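Local atomic coordinates of endo-1,4-b-d-mannanase (Trichoderma reesei, PDB entry 1QNR), a protein that hydrolyses internal beta-1,4-mannosidic bonds of mannan polysaccharides as an endo-acting glycoside hydrolase of family 5. Residues 1-5 and 156-162. Sequence-based numbering, arbitrary orientation. Where two conformers were deposited one is given.
Sequences ASSFV and ANSTAIF. With NAG (2-acetamido-2-deoxy-beta-D-glucopyranose), chain G.
At the N-terminal end of the (beta/alpha)8 barrel of this family 5 enzyme, the leading residues 1-5 lie against the turn that carries the chain from helix 138-155 into barrel strand 161-165. Phe4 and Thr159 meet at the middle of the contact, their side chains crossing at about a right angle. The methyl CG2 of Thr159 sits 4.3 Å from the centroid of the Phe4 ring, 24° off its normal, a CH-pi contact displaced toward the rim, while Ser158 O lies at the ring edge, 3.7 Å from CE1. The Phe4 ring also packs edge-to-face with His198, which hydrogen-bonds Ser158 O. Were Phe4 an alanine, the Thr159 methyl would probably lose its aromatic cover and His198 its ring partner. The other branch of Thr159 is polar: OG1, standing between the backbone N and the carbonyl carbon (chi1 55°), shares a 2.6 Å hydrogen bond with Ser2 OG. Threonine thus serves both an aromatic face and a hydroxyl. Ser158 shapes the type I turn from within, its OG accepting from Ala160 N in an ST turn and also bonding Glu100. Further in, Val5 turns CG1 anti to the backbone N (chi1 175°) and lays it over the Phe162 ring, 4.1 Å from the centroid. Branched valine suits this buried, apolar place; the Phe162 ring also meets Phe12 and Phe21. Between the backbones, one water accepts from Val5 N at 3.1 Å and donates to Thr159 O and Ile161 O. Asn157 bears an N-linked NAG through ND2. Residues 1-5 thus meet 156-162 through side-chain packing, one hydroxyl pair and water, without direct strand pairing.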
loop_
_atom_site.group_PDB
_atom_site.type_symbol
_atom_site.label_atom_id
_atom_site.label_comp_id
_atom_site.label_asym_id
_atom_site.label_seq_id
_atom_site.Cartn_x
_atom_site.Cartn_y
_atom_site.Cartn_z
ATOM N N ALA A 1 9.763 2.050 22.702
ATOM C CA ALA A 1 10.423 0.817 22.199
ATOM C C ALA A 1 10.294 0.773 20.675
ATOM O O ALA A 1 9.400 1.426 20.126
ATOM C CB ALA A 1 9.782 -0.440 22.773
ATOM N N SER A 2 11.187 0.007 20.076
ATOM C CA SER A 2 11.194 -0.197 18.633
ATOM C C SER A 2 11.536 -1.665 18.345
ATOM O O SER A 2 12.638 -2.096 18.747
ATOM C CB SER A 2 12.205 0.696 17.907
ATOM O OG SER A 2 11.950 0.625 16.498
ATOM N N SER A 3 10.589 -2.433 17.792
ATOM C CA SER A 3 10.867 -3.878 17.548
ATOM C C SER A 3 10.362 -4.257 16.157
ATOM O O SER A 3 9.681 -3.356 15.647
ATOM C CB SER A 3 10.164 -4.769 18.590
ATOM O OG SER A 3 8.820 -4.382 18.751
ATOM N N PHE A 4 10.481 -5.512 15.664
ATOM C CA PHE A 4 9.894 -5.732 14.326
ATOM C C PHE A 4 8.369 -5.876 14.492
ATOM O O PHE A 4 7.865 -6.448 15.514
ATOM C CB PHE A 4 10.438 -7.032 13.666
ATOM C CG PHE A 4 11.881 -6.992 13.264
ATOM C CD1 PHE A 4 12.360 -6.069 12.341
ATOM C CD2 PHE A 4 12.828 -7.801 13.936
ATOM C CE1 PHE A 4 13.710 -6.013 12.028
ATOM C CE2 PHE A 4 14.177 -7.773 13.559
ATOM C CZ PHE A 4 14.629 -6.907 12.604
ATOM N N VAL A 5 7.577 -5.422 13.512
ATOM C CA VAL A 5 6.116 -5.569 13.543
ATOM C C VAL A 5 5.752 -7.038 13.233
ATOM O O VAL A 5 6.214 -7.675 12.295
ATOM C CB VAL A 5 5.404 -4.643 12.508
ATOM C CG1 VAL A 5 3.879 -4.933 12.504
ATOM C CG2 VAL A 5 5.667 -3.168 12.774
ATOM N N ALA A 156 16.170 -4.505 5.202
ATOM C CA ALA A 156 15.780 -5.810 5.779
ATOM C C ALA A 156 15.919 -5.882 7.286
ATOM O O ALA A 156 15.146 -6.625 7.955
ATOM C CB ALA A 156 16.563 -6.989 5.123
ATOM N N ASN A 157 16.864 -5.126 7.928
ATOM C CA ASN A 157 17.030 -5.189 9.358
ATOM C C ASN A 157 16.561 -3.937 10.111
ATOM O O ASN A 157 16.789 -3.769 11.344
ATOM C CB ASN A 157 18.505 -5.456 9.748
ATOM C CG ASN A 157 18.999 -6.726 9.109
ATOM O OD1 ASN A 157 19.338 -6.911 7.911
ATOM N ND2 ASN A 157 19.063 -7.792 9.958
ATOM N N SER A 158 15.828 -3.084 9.393
ATOM C CA SER A 158 15.230 -1.903 10.018
ATOM C C SER A 158 13.912 -2.248 10.722
ATOM O O SER A 158 13.034 -2.917 10.104
ATOM C CB SER A 158 14.941 -0.796 8.928
ATOM O OG SER A 158 14.181 0.290 9.604
ATOM N N THR A 159 13.638 -1.749 11.928
ATOM C CA THR A 159 12.363 -1.983 12.591
ATOM C C THR A 159 11.256 -1.007 12.099
ATOM O O THR A 159 10.112 -1.211 12.500
ATOM C CB THR A 159 12.483 -1.885 14.124
ATOM O OG1 THR A 159 13.039 -0.629 14.454
ATOM C CG2 THR A 159 13.410 -2.994 14.678
ATOM N N ALA A 160 11.563 -0.123 11.155
ATOM C CA ALA A 160 10.495 0.771 10.644
ATOM C C ALA A 160 9.687 0.171 9.532
ATOM O O ALA A 160 8.747 0.860 9.115
ATOM C CB ALA A 160 11.164 2.096 10.191
ATOM N N ILE A 161 9.958 -0.998 8.987
ATOM C CA ILE A 161 9.100 -1.603 7.952
ATOM C C ILE A 161 7.944 -2.369 8.542
ATOM O O ILE A 161 8.140 -3.328 9.333
ATOM C CB ILE A 161 9.938 -2.497 7.034
ATOM C CG1 ILE A 161 11.205 -1.777 6.513
ATOM C CG2 ILE A 161 9.075 -3.057 5.873
ATOM C CD1 ILE A 161 10.919 -0.507 5.690
ATOM N N PHE A 162 6.714 -1.924 8.254
ATOM C CA PHE A 162 5.491 -2.650 8.667
ATOM C C PHE A 162 5.340 -3.938 7.852
ATOM O O PHE A 162 5.205 -5.061 8.373
ATOM C CB PHE A 162 4.204 -1.810 8.497
ATOM C CG PHE A 162 2.946 -2.396 9.101
ATOM C CD1 PHE A 162 2.198 -3.335 8.373
ATOM C CD2 PHE A 162 2.482 -2.047 10.368
ATOM C CE1 PHE A 162 0.993 -3.872 8.844
ATOM C CE2 PHE A 162 1.290 -2.531 10.873
ATOM C CZ PHE A 162 0.565 -3.502 10.135
HETATM C C1 NAG G . 19.504 -9.295 9.572
HETATM C C2 NAG G . 20.439 -9.863 10.629
HETATM C C3 NAG G . 20.702 -11.294 10.159
HETATM C C4 NAG G . 19.380 -12.077 9.984
HETATM C C5 NAG G . 18.451 -11.351 8.969
HETATM C C6 NAG G . 17.087 -12.022 8.839
HETATM C C7 NAG G . 22.267 -8.631 11.722
HETATM C C8 NAG G . 23.604 -7.994 11.522
HETATM N N2 NAG G . 21.680 -9.036 10.554
HETATM O O3 NAG G . 21.498 -11.932 11.182
HETATM O O4 NAG G . 19.694 -13.400 9.417
HETATM O O5 NAG G . 18.248 -10.024 9.490
HETATM O O6 NAG G . 16.381 -11.415 7.690
HETATM O O7 NAG G . 21.760 -8.865 12.776
HETATM O O HOH W 1 7.141 -6.623 9.771
HETATM O O HOH W 2 9.402 -3.842 11.642
#